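Local atomic coordinates of zinc uptake regulation protein (Escherichia coli, PDB entry 4MTE), a protein that represses genes of zinc uptake, binding their operator DNA with zinc as its cofactor. Residues Gln73-His77 / Leu87-Phe91; Thr95-Ala99 / Glu111-Glu115; Lys78-Thr82 / Val136-His140; Ala44-Leu48 / Pro60-Tyr64; Gly40-Ala44 / Asn83-Leu87. All blocks are in the same frame, centred on the assembly; numbering follows the deposited sequence.

Interaction 1. Residues Gln73-His77 / Leu87-Phe91. With ZN (zinc ion), chain N.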
# COMPACT_ATOMS: atom_id res chain seq x y z
N GLN D 73 16.82 18.93 -21.26
CA GLN D 73 17.78 20.01 -21.46
C GLN D 73 19.01 19.89 -20.55
O GLN D 73 19.96 20.66 -20.68
CB GLN D 73 17.10 21.37 -21.26
CG GLN D 73 15.97 21.65 -22.25
CD GLN D 73 16.42 21.50 -23.70
OE1 GLN D 73 17.51 21.92 -24.07
NE2 GLN D 73 15.57 20.89 -24.53
N GLY D 74 18.99 18.92 -19.65
CA GLY D 74 20.18 18.58 -18.88
C GLY D 74 20.43 19.43 -17.64
O GLY D 74 21.52 19.41 -17.09
N PHE D 75 19.41 20.16 -17.21
CA PHE D 75 19.52 21.01 -16.02
C PHE D 75 19.31 20.20 -14.75
O PHE D 75 19.76 20.59 -13.67
CB PHE D 75 18.49 22.14 -16.09
CG PHE D 75 18.59 22.97 -17.34
CD1 PHE D 75 19.82 23.22 -17.92
CD2 PHE D 75 17.46 23.48 -17.94
CE1 PHE D 75 19.92 23.97 -19.07
CE2 PHE D 75 17.55 24.23 -19.09
CZ PHE D 75 18.79 24.47 -19.65
N VAL D 76 18.62 19.07 -14.88
CA VAL D 76 18.25 18.24 -13.74
C VAL D 76 18.70 16.80 -13.98
O VAL D 76 18.79 16.34 -15.12
CB VAL D 76 16.72 18.27 -13.50
CG1 VAL D 76 16.30 17.32 -12.38
CG2 VAL D 76 16.27 19.70 -13.19
N HIS D 77 19.01 16.10 -12.89
CA HIS D 77 19.27 14.67 -12.92
C HIS D 77 18.23 13.96 -12.07
O HIS D 77 17.78 14.48 -11.05
CB HIS D 77 20.66 14.35 -12.37
CG HIS D 77 21.78 14.91 -13.18
ND1 HIS D 77 22.02 14.52 -14.48
CD2 HIS D 77 22.73 15.83 -12.88
CE1 HIS D 77 23.07 15.18 -14.95
NE2 HIS D 77 23.51 15.97 -13.99
N LEU D 87 18.96 19.29 -9.03
CA LEU D 87 19.55 20.24 -9.96
C LEU D 87 20.97 19.79 -10.29
O LEU D 87 21.69 19.28 -9.43
CB LEU D 87 19.58 21.63 -9.33
CG LEU D 87 20.09 22.78 -10.21
CD1 LEU D 87 19.14 23.03 -11.38
CD2 LEU D 87 20.27 24.03 -9.38
N CYS D 88 21.36 19.96 -11.55
CA CYS D 88 22.74 19.73 -11.97
C CYS D 88 23.55 21.00 -11.74
O CYS D 88 23.17 22.07 -12.22
CB CYS D 88 22.79 19.34 -13.44
SG CYS D 88 24.45 19.26 -14.11
N HIS D 89 24.65 20.88 -11.01
CA HIS D 89 25.53 22.02 -10.74
C HIS D 89 26.74 21.99 -11.66
O HIS D 89 27.79 22.53 -11.33
CB HIS D 89 25.98 21.99 -9.28
CG HIS D 89 24.86 22.05 -8.29
ND1 HIS D 89 24.34 23.24 -7.82
CD2 HIS D 89 24.15 21.06 -7.70
CE1 HIS D 89 23.36 22.98 -6.97
NE2 HIS D 89 23.22 21.67 -6.88
N LEU D 90 26.57 21.38 -12.83
CA LEU D 90 27.67 21.17 -13.77
C LEU D 90 27.24 21.25 -15.23
O LEU D 90 27.90 20.67 -16.09
CB LEU D 90 28.30 19.79 -13.53
CG LEU D 90 28.86 19.46 -12.15
CD1 LEU D 90 29.24 17.99 -12.09
CD2 LEU D 90 30.07 20.34 -11.83
N PHE D 91 26.15 21.94 -15.52
CA PHE D 91 25.66 22.02 -16.90
C PHE D 91 26.19 23.26 -17.63
O PHE D 91 25.88 23.48 -18.80
CB PHE D 91 24.13 21.95 -16.97
CG PHE D 91 23.42 23.12 -16.34
CD1 PHE D 91 23.41 24.36 -16.95
CD2 PHE D 91 22.71 22.96 -15.15
CE1 PHE D 91 22.75 25.43 -16.37
CE2 PHE D 91 22.05 24.03 -14.58
CZ PHE D 91 22.07 25.26 -15.19
ZN ZN N . 25.11 17.17 -13.67
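His77 and Cys88 supply two of the four residues of a zinc site, and His96 and Glu111 complete it. NE2 of His77 lies 2.0 Å from the zinc and SG of Cys88 lies 2.2 Å from it. The sulfur stands oblique to the imidazole, with Cys88 SG 3.4 Å from His77 NE2. Cys88 reaches the metal with SG anti to its own N (chi1 172°). Its backbone is fixed too: N of Cys88 gives a nearly straight hydrogen bond of 2.7 Å to O of Phe75. Within the loop, N of Leu90 makes a weak bond to the Cys88 sulfur. CD1 of Leu87 rests against O of Phe75.

Beside the zinc ligands, two phenyl rings form an edge-to-face pair. CD1 of Phe75 stands over the centre of the Phe91 ring, and the planes are 56° apart. CB of Phe91 meets O of Gly74 at 3.6 Å. Phe75 also touches Ala13 and Cys17 of helix 6-20, and Phe91 touches Leu9 there. With an alanine here instead of Phe91, the Phe75 edge would probably lose the face it points at and a gap would open toward Leu9.

Gly74 closes helix 60-72 with a Schellman motif. Strands 76-79 and 84-87 then form the hairpin of a winged helix, with two zinc ligands at its base, an arrangement consistent with a Fur-family repressor.

Interaction 2. Residues Thr95-Ala99 / Glu111-Glu115. With ZN (zinc ion), chain N.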
# COMPACT_ATOMS: atom_id res chain seq x y z
N THR D 95 28.12 18.66 -21.77
CA THR D 95 27.48 17.55 -21.07
C THR D 95 28.50 16.58 -20.47
O THR D 95 29.61 16.42 -21.00
CB THR D 95 26.52 16.77 -21.99
OG1 THR D 95 27.21 16.37 -23.18
CG2 THR D 95 25.34 17.65 -22.37
N HIS D 96 28.12 15.93 -19.38
CA HIS D 96 29.07 15.27 -18.50
C HIS D 96 28.58 13.92 -18.00
O HIS D 96 27.41 13.58 -18.14
CB HIS D 96 29.32 16.17 -17.29
CG HIS D 96 28.07 16.52 -16.55
ND1 HIS D 96 27.16 17.44 -17.02
CD2 HIS D 96 27.57 16.06 -15.38
CE1 HIS D 96 26.15 17.54 -16.17
NE2 HIS D 96 26.38 16.71 -15.16
N THR D 97 29.51 13.16 -17.42
CA THR D 97 29.18 12.01 -16.60
C THR D 97 29.31 12.45 -15.16
O THR D 97 30.08 13.36 -14.86
CB THR D 97 30.12 10.82 -16.86
OG1 THR D 97 29.72 9.70 -16.07
CG2 THR D 97 31.57 11.18 -16.53
N SER D 98 28.57 11.81 -14.26
CA SER D 98 28.61 12.21 -12.86
C SER D 98 28.27 11.07 -11.92
O SER D 98 27.58 10.12 -12.28
CB SER D 98 27.63 13.35 -12.61
OG SER D 98 26.29 12.92 -12.76
N ALA D 99 28.79 11.18 -10.69
CA ALA D 99 28.46 10.25 -9.62
C ALA D 99 27.80 11.04 -8.50
O ALA D 99 28.33 12.06 -8.05
CB ALA D 99 29.71 9.55 -9.12
N GLU D 111 26.82 16.13 -6.64
CA GLU D 111 27.20 15.68 -7.97
C GLU D 111 28.69 15.93 -8.16
O GLU D 111 29.14 17.08 -8.12
CB GLU D 111 26.41 16.38 -9.09
CG GLU D 111 26.64 15.69 -10.43
CD GLU D 111 26.01 16.36 -11.65
OE1 GLU D 111 26.22 15.83 -12.74
OE2 GLU D 111 25.31 17.38 -11.56
N GLU D 112 29.44 14.86 -8.37
CA GLU D 112 30.89 14.96 -8.57
C GLU D 112 31.30 14.22 -9.84
O GLU D 112 30.94 13.06 -10.04
CB GLU D 112 31.63 14.39 -7.36
CG GLU D 112 31.09 14.89 -6.02
CD GLU D 112 32.14 14.94 -4.93
OE1 GLU D 112 33.24 15.46 -5.18
OE2 GLU D 112 31.85 14.45 -3.81
N CYS D 113 32.05 14.91 -10.69
CA CYS D 113 32.49 14.34 -11.95
C CYS D 113 33.43 13.17 -11.71
O CYS D 113 34.03 13.06 -10.65
CB CYS D 113 33.18 15.41 -12.80
SG CYS D 113 33.59 14.86 -14.48
N ALA D 114 33.56 12.31 -12.71
CA ALA D 114 34.41 11.13 -12.60
C ALA D 114 34.62 10.49 -13.97
O ALA D 114 33.86 9.60 -14.37
CB ALA D 114 33.81 10.13 -11.63
N GLU D 115 35.63 10.95 -14.69
CA GLU D 115 35.98 10.38 -15.99
C GLU D 115 36.56 8.99 -15.78
O GLU D 115 36.37 8.09 -16.61
CB GLU D 115 37.00 11.27 -16.71
CG GLU D 115 36.58 12.73 -16.82
CD GLU D 115 35.31 12.93 -17.62
OE1 GLU D 115 35.11 12.18 -18.60
OE2 GLU D 115 34.52 13.83 -17.28
ZN ZN N . 25.11 17.17 -13.67
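His96 and Glu111 meet through the zinc ion. NE2 of His96 is 2.0 Å from the metal. Glu111 binds with both oxygens, OE1 at 2.0 Å and OE2 at 2.1 Å from the zinc. The two side chains come from opposite directions, and OE1 lies at the imidazole edge, near its plane. Ring and carboxylate planes are 41° apart. Glu111 gets there fully stretched, with CG anti to the backbone N (chi1 -169°). His77 and Cys88 complete the site.

Backbone bonds tie the same segments together. N of Ala99 donates to O of Glu112 at 2.9 Å, and N of Glu112 returns a bond of 3.0 Å to O of Ala99. This antiparallel hydrogen-bonded pair joins strands 99-103 and 109-112. Ala99 and Glu112 lie on one face of the sheet, which packs on Met121 and Met128 of the second subunit.

Packing is lighter: the methyl CG2 of Thr97 lies 3.5 Å from the carbonyl O of Ala114, the N-cap of helix 115-127. OG1 of Thr97 is hydrogen-bonded to Glu118 in that helix.

The zinc thus has nitrogen, oxygen and sulfur donors, five atoms in all. The bidentate carboxylate brings negative charge that would partly offset that of the metal.

Interaction 3. Residues Lys78-Thr82 / Val136-His140. With nucleotides of chain F.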
# COMPACT_ATOMS: atom_id res chain seq x y z
N LYS D 78 17.86 12.77 -12.52
CA LYS D 78 17.02 11.88 -11.74
C LYS D 78 17.91 10.98 -10.90
O LYS D 78 18.85 10.38 -11.40
CB LYS D 78 16.15 11.03 -12.67
CG LYS D 78 15.20 10.10 -11.94
CD LYS D 78 14.44 9.22 -12.91
CE LYS D 78 13.40 8.36 -12.21
NZ LYS D 78 12.32 9.19 -11.61
N VAL D 79 17.60 10.90 -9.60
CA VAL D 79 18.29 9.99 -8.71
C VAL D 79 17.50 8.68 -8.66
O VAL D 79 16.43 8.61 -8.07
CB VAL D 79 18.42 10.58 -7.28
CG1 VAL D 79 19.36 9.74 -6.43
CG2 VAL D 79 18.88 12.04 -7.34
N GLU D 80 18.06 7.64 -9.29
CA GLU D 80 17.33 6.40 -9.56
C GLU D 80 17.20 5.46 -8.36
O GLU D 80 16.24 4.69 -8.28
CB GLU D 80 18.02 5.64 -10.69
CG GLU D 80 18.15 6.41 -12.00
CD GLU D 80 16.84 6.49 -12.77
OE1 GLU D 80 15.80 6.07 -12.23
OE2 GLU D 80 16.86 6.98 -13.91
N SER D 81 18.16 5.50 -7.44
CA SER D 81 18.12 4.62 -6.28
C SER D 81 17.00 5.06 -5.35
O SER D 81 16.32 4.23 -4.73
CB SER D 81 19.46 4.63 -5.54
OG SER D 81 19.75 5.92 -5.03
N THR D 82 16.81 6.37 -5.26
CA THR D 82 15.60 6.94 -4.68
C THR D 82 14.63 7.07 -5.84
O THR D 82 14.73 6.34 -6.83
CB THR D 82 15.87 8.32 -4.06
OG1 THR D 82 16.27 9.25 -5.08
CG2 THR D 82 16.97 8.24 -3.00
N VAL D 136 24.74 5.12 -14.52
CA VAL D 136 24.10 5.53 -13.28
C VAL D 136 25.03 5.18 -12.13
O VAL D 136 25.19 4.01 -11.79
CB VAL D 136 22.74 4.84 -13.08
CG1 VAL D 136 22.09 5.28 -11.77
CG2 VAL D 136 21.82 5.11 -14.26
N ILE D 137 25.65 6.20 -11.55
CA ILE D 137 26.52 6.02 -10.40
C ILE D 137 25.95 6.79 -9.23
O ILE D 137 25.89 8.02 -9.25
CB ILE D 137 27.96 6.48 -10.67
CG1 ILE D 137 28.40 6.07 -12.07
CG2 ILE D 137 28.90 5.91 -9.61
CD1 ILE D 137 28.23 7.17 -13.10
N GLU D 138 25.50 6.06 -8.22
CA GLU D 138 24.90 6.66 -7.04
C GLU D 138 25.44 5.98 -5.79
O GLU D 138 25.35 4.76 -5.65
CB GLU D 138 23.37 6.54 -7.11
CG GLU D 138 22.77 7.26 -8.30
CD GLU D 138 21.26 7.08 -8.41
OE1 GLU D 138 20.67 6.50 -7.48
OE2 GLU D 138 20.68 7.52 -9.42
N ALA D 139 26.02 6.78 -4.91
CA ALA D 139 26.64 6.27 -3.69
C ALA D 139 25.80 6.67 -2.48
O ALA D 139 25.35 7.81 -2.38
CB ALA D 139 28.06 6.82 -3.56
N HIS D 140 25.58 5.71 -1.59
CA HIS D 140 24.83 5.95 -0.36
C HIS D 140 25.75 5.84 0.85
O HIS D 140 26.68 5.04 0.87
CB HIS D 140 23.68 4.95 -0.24
CG HIS D 140 22.60 5.16 -1.24
ND1 HIS D 140 21.46 5.89 -0.96
CD2 HIS D 140 22.48 4.76 -2.53
CE1 HIS D 140 20.69 5.92 -2.03
NE2 HIS D 140 21.28 5.24 -2.99
P DA F 21 8.79 8.76 -10.01
OP1 DA F 21 10.01 8.18 -10.60
OP2 DA F 21 8.80 10.14 -9.47
O5' DA F 21 7.64 8.69 -11.12
C5' DA F 21 7.41 7.44 -11.73
C4' DA F 21 6.25 7.51 -12.70
O4' DA F 21 5.02 7.76 -11.97
C3' DA F 21 6.32 8.62 -13.75
O3' DA F 21 6.60 8.00 -15.00
C2' DA F 21 4.95 9.30 -13.70
C1' DA F 21 4.11 8.33 -12.89
N9 DA F 21 3.00 8.90 -12.14
C8 DA F 21 3.05 9.68 -11.02
N7 DA F 21 1.86 10.03 -10.57
C5 DA F 21 0.98 9.42 -11.45
C6 DA F 21 -0.42 9.39 -11.54
N6 DA F 21 -1.25 10.01 -10.69
N1 DA F 21 -0.96 8.69 -12.55
C2 DA F 21 -0.16 8.06 -13.42
N3 DA F 21 1.17 8.01 -13.44
C4 DA F 21 1.67 8.72 -12.42
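Glu138 and His140, on strand 131-140, hold Ser81 and Glu80 in the turn at the tip of the wing, the hairpin of strands 76-79 and 84-87 in this winged-helix protein.

Hydrogen bonds dominate. OE2 of Glu138 accepts from N of Glu80 at 2.6 Å, and OE1 from N of Ser81 at 2.7 Å. Each uses the syn lone pair, so the carboxylate clasps two successive amides. OE1 also accepts from OG of Ser81 at 2.7 Å, met nearly along the C-O bond. That hydroxyl receives from NE2 of His140 at 2.6 Å, with OG 11° out of the imidazole plane. ND1 of His140 bonds Asp104. Glu138 reaches over fully extended (chi2 177°). A leucine in its place would probably leave the Glu80 and Ser81 amides and the Ser81 hydroxyl proton without their acceptor.

Packing is slight. The Glu80 and Val136 side chains cross at about a right angle, CG of Glu80 4.1 Å from CG1 of Val136. Strand 131-140 pairs antiparallel with a strand of the second subunit, extending the sheet across the interface.

Lys78 bends at its last torsion (chi4 66°), and its NZ donates to OP1 of DA21 of chain F at 2.7 Å.

Interaction 4. Residues Ala44-Leu48 / Pro60-Tyr64; sequences AYDLL and PPTVY. With nucleotides of chain F.
Val63 of helix 60-72 is set between Leu47 and Leu48 of helix 44-52. Its CG1 is anti to the backbone N (chi1 178°), turning the two methyls to them. CG2 meets CD1 of Leu48 at 3.5 Å; CG1 meets CD2 of Leu47 at 3.8 Å and also touches O of Ala44. CD2 of Leu48 touches N and CG of Pro60. The axes of segments 44-48 and 60-64 come within 9.4 Å at 110°.

On the DNA side, CE2 of Tyr45 and OH of Tyr64 meet near both ring planes. CB of Ala44 lies 3.3 Å from OH of Tyr64, oblique to that ring. CG of Pro60 leans on the Tyr45 phenol.

OH of Tyr45 donates to N7 of DA21 of chain F at 2.9 Å, with N7 in the ring plane. The methyl C7 of DT20 of chain F lies over one Tyr45 face. OH of Tyr64 lies 2.8 Å from OP2 of DA21, whose C2' sits over one Tyr64 face. DT22 of chain F meets CG of Pro61 with O4 and CD2 of Tyr64 with C7.

Two helices crossed on an apolar core, with side chains against bases and a phosphate, form the helix-turn-helix of this repressor, here in the major groove.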
# COMPACT_ATOMS: atom_id res chain seq x y z
N ALA D 44 8.98 14.36 -6.69
CA ALA D 44 8.07 15.06 -7.59
C ALA D 44 6.88 15.67 -6.84
O ALA D 44 6.50 16.81 -7.10
CB ALA D 44 7.57 14.11 -8.67
N TYR D 45 6.32 14.92 -5.90
CA TYR D 45 5.14 15.38 -5.16
C TYR D 45 5.47 16.41 -4.09
O TYR D 45 4.65 17.27 -3.77
CB TYR D 45 4.38 14.19 -4.57
CG TYR D 45 3.47 13.53 -5.59
CD1 TYR D 45 2.10 13.78 -5.59
CD2 TYR D 45 3.98 12.69 -6.56
CE1 TYR D 45 1.27 13.18 -6.53
CE2 TYR D 45 3.16 12.10 -7.51
CZ TYR D 45 1.81 12.35 -7.49
OH TYR D 45 0.99 11.76 -8.42
N ASP D 46 6.67 16.33 -3.52
CA ASP D 46 7.14 17.38 -2.62
C ASP D 46 7.28 18.67 -3.42
O ASP D 46 6.83 19.75 -3.00
CB ASP D 46 8.49 17.01 -2.00
CG ASP D 46 8.38 15.89 -0.98
OD1 ASP D 46 7.28 15.68 -0.43
OD2 ASP D 46 9.41 15.23 -0.72
N LEU D 47 7.89 18.55 -4.60
CA LEU D 47 8.07 19.67 -5.51
C LEU D 47 6.71 20.21 -5.93
O LEU D 47 6.51 21.42 -6.03
CB LEU D 47 8.85 19.20 -6.74
CG LEU D 47 9.38 20.25 -7.71
CD1 LEU D 47 10.35 21.21 -7.02
CD2 LEU D 47 10.06 19.53 -8.86
N LEU D 48 5.78 19.29 -6.16
CA LEU D 48 4.40 19.66 -6.47
C LEU D 48 3.81 20.47 -5.32
O LEU D 48 3.21 21.52 -5.54
CB LEU D 48 3.56 18.40 -6.70
CG LEU D 48 2.06 18.61 -6.98
CD1 LEU D 48 1.83 19.55 -8.16
CD2 LEU D 48 1.39 17.27 -7.21
N PRO D 60 0.13 16.87 -10.78
CA PRO D 60 1.36 16.13 -11.10
C PRO D 60 1.86 16.28 -12.55
O PRO D 60 3.08 16.43 -12.73
CB PRO D 60 0.97 14.67 -10.81
CG PRO D 60 -0.16 14.76 -9.83
CD PRO D 60 -0.91 16.00 -10.21
N PRO D 61 0.97 16.23 -13.56
CA PRO D 61 1.42 16.39 -14.95
C PRO D 61 2.27 17.64 -15.14
O PRO D 61 3.21 17.63 -15.93
CB PRO D 61 0.10 16.53 -15.72
CG PRO D 61 -0.90 15.80 -14.90
CD PRO D 61 -0.49 16.03 -13.47
N THR D 62 1.93 18.70 -14.42
CA THR D 62 2.66 19.96 -14.49
C THR D 62 4.12 19.74 -14.12
O THR D 62 5.05 20.02 -14.89
CB THR D 62 2.05 20.99 -13.52
OG1 THR D 62 0.62 20.93 -13.61
CG2 THR D 62 2.52 22.39 -13.82
N VAL D 63 4.31 19.20 -12.92
CA VAL D 63 5.63 18.93 -12.37
C VAL D 63 6.39 17.96 -13.27
O VAL D 63 7.56 18.18 -13.57
CB VAL D 63 5.52 18.34 -10.95
CG1 VAL D 63 6.90 18.02 -10.38
CG2 VAL D 63 4.78 19.32 -10.04
N TYR D 64 5.72 16.89 -13.69
CA TYR D 64 6.38 15.85 -14.48
C TYR D 64 6.76 16.33 -15.88
O TYR D 64 7.82 15.97 -16.40
CB TYR D 64 5.51 14.59 -14.53
CG TYR D 64 5.70 13.72 -13.31
CD1 TYR D 64 6.73 12.80 -13.25
CD2 TYR D 64 4.87 13.85 -12.20
CE1 TYR D 64 6.92 12.01 -12.13
CE2 TYR D 64 5.06 13.06 -11.08
CZ TYR D 64 6.08 12.14 -11.05
OH TYR D 64 6.27 11.35 -9.93
P DA F 21 8.79 8.76 -10.01
OP1 DA F 21 10.01 8.18 -10.60
OP2 DA F 21 8.80 10.14 -9.47
O5' DA F 21 7.64 8.69 -11.12
C5' DA F 21 7.41 7.44 -11.73
C4' DA F 21 6.25 7.51 -12.70
O4' DA F 21 5.02 7.76 -11.97
C3' DA F 21 6.32 8.62 -13.75
O3' DA F 21 6.60 8.00 -15.00
C2' DA F 21 4.95 9.30 -13.70
C1' DA F 21 4.11 8.33 -12.89
N9 DA F 21 3.00 8.90 -12.14
C8 DA F 21 3.05 9.68 -11.02
N7 DA F 21 1.86 10.03 -10.57
C5 DA F 21 0.98 9.42 -11.45
C6 DA F 21 -0.42 9.39 -11.54
N6 DA F 21 -1.25 10.01 -10.69
N1 DA F 21 -0.96 8.69 -12.55
C2 DA F 21 -0.16 8.06 -13.42
N3 DA F 21 1.17 8.01 -13.44
C4 DA F 21 1.67 8.72 -12.42
P DT F 20 7.35 8.91 -3.31
OP1 DT F 20 8.80 8.85 -3.06
OP2 DT F 20 6.59 10.14 -3.00
O5' DT F 20 7.08 8.54 -4.84
C5' DT F 20 7.72 7.39 -5.38
C4' DT F 20 7.23 7.10 -6.79
O4' DT F 20 5.80 6.85 -6.79
C3' DT F 20 7.47 8.23 -7.79
O3' DT F 20 8.30 7.76 -8.86
C2' DT F 20 6.07 8.60 -8.27
C1' DT F 20 5.32 7.30 -8.03
N1 DT F 20 3.83 7.46 -8.01
C2 DT F 20 3.07 6.82 -8.96
O2 DT F 20 3.53 6.10 -9.84
N3 DT F 20 1.73 7.04 -8.85
C4 DT F 20 1.08 7.83 -7.91
O4 DT F 20 -0.14 7.96 -7.90
C5 DT F 20 1.94 8.47 -6.95
C7 DT F 20 1.36 9.35 -5.87
C6 DT F 20 3.26 8.26 -7.05
P DT F 22 6.68 8.87 -16.34
OP1 DT F 22 7.63 8.19 -17.25
OP2 DT F 22 6.87 10.29 -15.97
O5' DT F 22 5.22 8.73 -16.96
C5' DT F 22 4.70 7.42 -17.13
C4' DT F 22 3.29 7.46 -17.67
O4' DT F 22 2.41 8.05 -16.68
C3' DT F 22 3.11 8.29 -18.94
O3' DT F 22 2.80 7.38 -19.98
C2' DT F 22 2.01 9.30 -18.59
C1' DT F 22 1.35 8.69 -17.36
N1 DT F 22 0.75 9.67 -16.42
C2 DT F 22 -0.61 9.76 -16.28
O2 DT F 22 -1.41 9.07 -16.90
N3 DT F 22 -1.01 10.69 -15.36
C4 DT F 22 -0.22 11.53 -14.59
O4 DT F 22 -0.70 12.33 -13.80
C5 DT F 22 1.20 11.38 -14.79
C7 DT F 22 2.17 12.22 -14.02
C6 DT F 22 1.61 10.47 -15.68

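Interaction 5. Residues Gly40-Ala44 / Asn83-Leu87. With nucleotides of chain F.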
# COMPACT_ATOMS: atom_id res chain seq x y z
N GLY D 40 19.50 19.51 -1.59
CA GLY D 40 19.75 18.20 -2.13
C GLY D 40 18.65 17.79 -3.09
O GLY D 40 18.04 18.64 -3.73
N ALA D 41 18.39 16.49 -3.17
CA ALA D 41 17.37 15.98 -4.08
C ALA D 41 15.98 16.23 -3.51
O ALA D 41 15.82 16.52 -2.32
CB ALA D 41 17.58 14.49 -4.33
N ILE D 42 14.96 16.10 -4.36
CA ILE D 42 13.58 16.29 -3.95
C ILE D 42 12.65 15.42 -4.80
O ILE D 42 12.93 15.15 -5.97
CB ILE D 42 13.16 17.77 -4.08
CG1 ILE D 42 11.76 17.97 -3.48
CG2 ILE D 42 13.21 18.22 -5.54
CD1 ILE D 42 11.37 19.43 -3.31
N SER D 43 11.55 14.98 -4.20
CA SER D 43 10.59 14.13 -4.90
C SER D 43 9.63 14.99 -5.72
O SER D 43 9.47 16.18 -5.46
CB SER D 43 9.78 13.30 -3.90
OG SER D 43 8.75 14.09 -3.32
N ALA D 44 8.98 14.36 -6.69
CA ALA D 44 8.07 15.06 -7.59
C ALA D 44 6.88 15.67 -6.84
O ALA D 44 6.50 16.81 -7.10
CB ALA D 44 7.57 14.11 -8.67
N ASN D 83 13.68 7.99 -5.74
CA ASN D 83 12.86 8.36 -6.88
C ASN D 83 12.69 9.87 -6.83
O ASN D 83 11.58 10.40 -6.81
CB ASN D 83 11.53 7.61 -6.87
CG ASN D 83 11.70 6.13 -7.15
OD1 ASN D 83 11.97 5.72 -8.29
ND2 ASN D 83 11.56 5.31 -6.12
N SER D 84 13.84 10.54 -6.81
CA SER D 84 13.94 11.96 -6.54
C SER D 84 14.65 12.65 -7.70
O SER D 84 15.15 12.00 -8.61
CB SER D 84 14.71 12.20 -5.25
OG SER D 84 14.18 11.41 -4.19
N TYR D 85 14.70 13.98 -7.64
CA TYR D 85 15.26 14.78 -8.71
C TYR D 85 16.12 15.89 -8.14
O TYR D 85 15.76 16.51 -7.14
CB TYR D 85 14.14 15.35 -9.57
CG TYR D 85 13.23 14.28 -10.13
CD1 TYR D 85 13.47 13.70 -11.37
CD2 TYR D 85 12.15 13.81 -9.39
CE1 TYR D 85 12.65 12.71 -11.87
CE2 TYR D 85 11.33 12.82 -9.88
CZ TYR D 85 11.58 12.27 -11.12
OH TYR D 85 10.76 11.28 -11.60
N VAL D 86 17.27 16.13 -8.76
CA VAL D 86 18.20 17.14 -8.25
C VAL D 86 18.74 18.02 -9.37
O VAL D 86 18.94 17.58 -10.50
CB VAL D 86 19.38 16.48 -7.49
CG1 VAL D 86 20.28 15.70 -8.45
CG2 VAL D 86 20.17 17.54 -6.73
N LEU D 87 18.96 19.29 -9.03
CA LEU D 87 19.55 20.24 -9.96
C LEU D 87 20.97 19.79 -10.29
O LEU D 87 21.69 19.28 -9.43
CB LEU D 87 19.58 21.63 -9.33
CG LEU D 87 20.09 22.78 -10.21
CD1 LEU D 87 19.14 23.03 -11.38
CD2 LEU D 87 20.27 24.03 -9.38
P DA F 21 8.79 8.76 -10.01
OP1 DA F 21 10.01 8.18 -10.60
OP2 DA F 21 8.80 10.14 -9.47
O5' DA F 21 7.64 8.69 -11.12
C5' DA F 21 7.41 7.44 -11.73
C4' DA F 21 6.25 7.51 -12.70
O4' DA F 21 5.02 7.76 -11.97
C3' DA F 21 6.32 8.62 -13.75
O3' DA F 21 6.60 8.00 -15.00
C2' DA F 21 4.95 9.30 -13.70
C1' DA F 21 4.11 8.33 -12.89
N9 DA F 21 3.00 8.90 -12.14
C8 DA F 21 3.05 9.68 -11.02
N7 DA F 21 1.86 10.03 -10.57
C5 DA F 21 0.98 9.42 -11.45
C6 DA F 21 -0.42 9.39 -11.54
N6 DA F 21 -1.25 10.01 -10.69
N1 DA F 21 -0.96 8.69 -12.55
C2 DA F 21 -0.16 8.06 -13.42
N3 DA F 21 1.17 8.01 -13.44
C4 DA F 21 1.67 8.72 -12.42
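Tyr85 offers the edge of its ring both to Ile42 and to the DNA. Near the ring plane, O of Ile42 approaches CD2 of Tyr85 at 3.8 Å. Farther along the edge, and also in plane, lies OP2 of DA21 of chain F. OH of Tyr85 donates to this OP2 at 3.1 Å. CB of Ala44 comes in obliquely, by CE2. The ring is directed there with CG beside the backbone N (chi1 -56°). Around it, Tyr85 touches Tyr64 and Leu67 of helix 60-72, Met35 of helix 26-36 and Val76.

Two backbone bonds join Ile42 and Tyr85 as an antiparallel hydrogen-bonded pair. N of Ile42 donates to O of Tyr85 at 2.9 Å, and N of Tyr85 to O of Ile42 at 2.7 Å. Their side chains share one face of the sheet. This is the small three-stranded sheet of the winged-helix fold: short strand 42-43 at one border, 84-87 in the middle, 76-79 at the other.

Packing runs on beside these bonds. CB of Ala41 sits 3.8 Å from CB of Ser84 and 4.1 Å from CB of Val86. CA of Ala41 makes a C-H...O contact with O of Tyr85. CG2 of Val86 rests 3.8 Å from O of Gly40. At the far end Ser43 is the N-cap of helix 44-52, and its OG accepts from N of Asp46.

Interactions 1 and 2 build one zinc site from two sides, their centres 11 Å apart. NE2 of His77 lies 3.2 Å from NE2 of His96, and SG of Cys88 lies 3.3 Å from OE2 of Glu111. N of His77 reaches O of Val86 at 2.8 Å between interactions 1 and 5, and N of Val79 reaches O of Ser84 at 2.9 Å between interactions 3 and 5. Interactions 4 and 5 share Ala44. Interactions 3, 4 and 5 all meet DA21 of chain F, through Lys78, Tyr45, Tyr64 and Tyr85. Interactions 2 and 3 adjoin the second subunit. The wing thus neighbours metal, dimer and DNA, consistent with coupling between them.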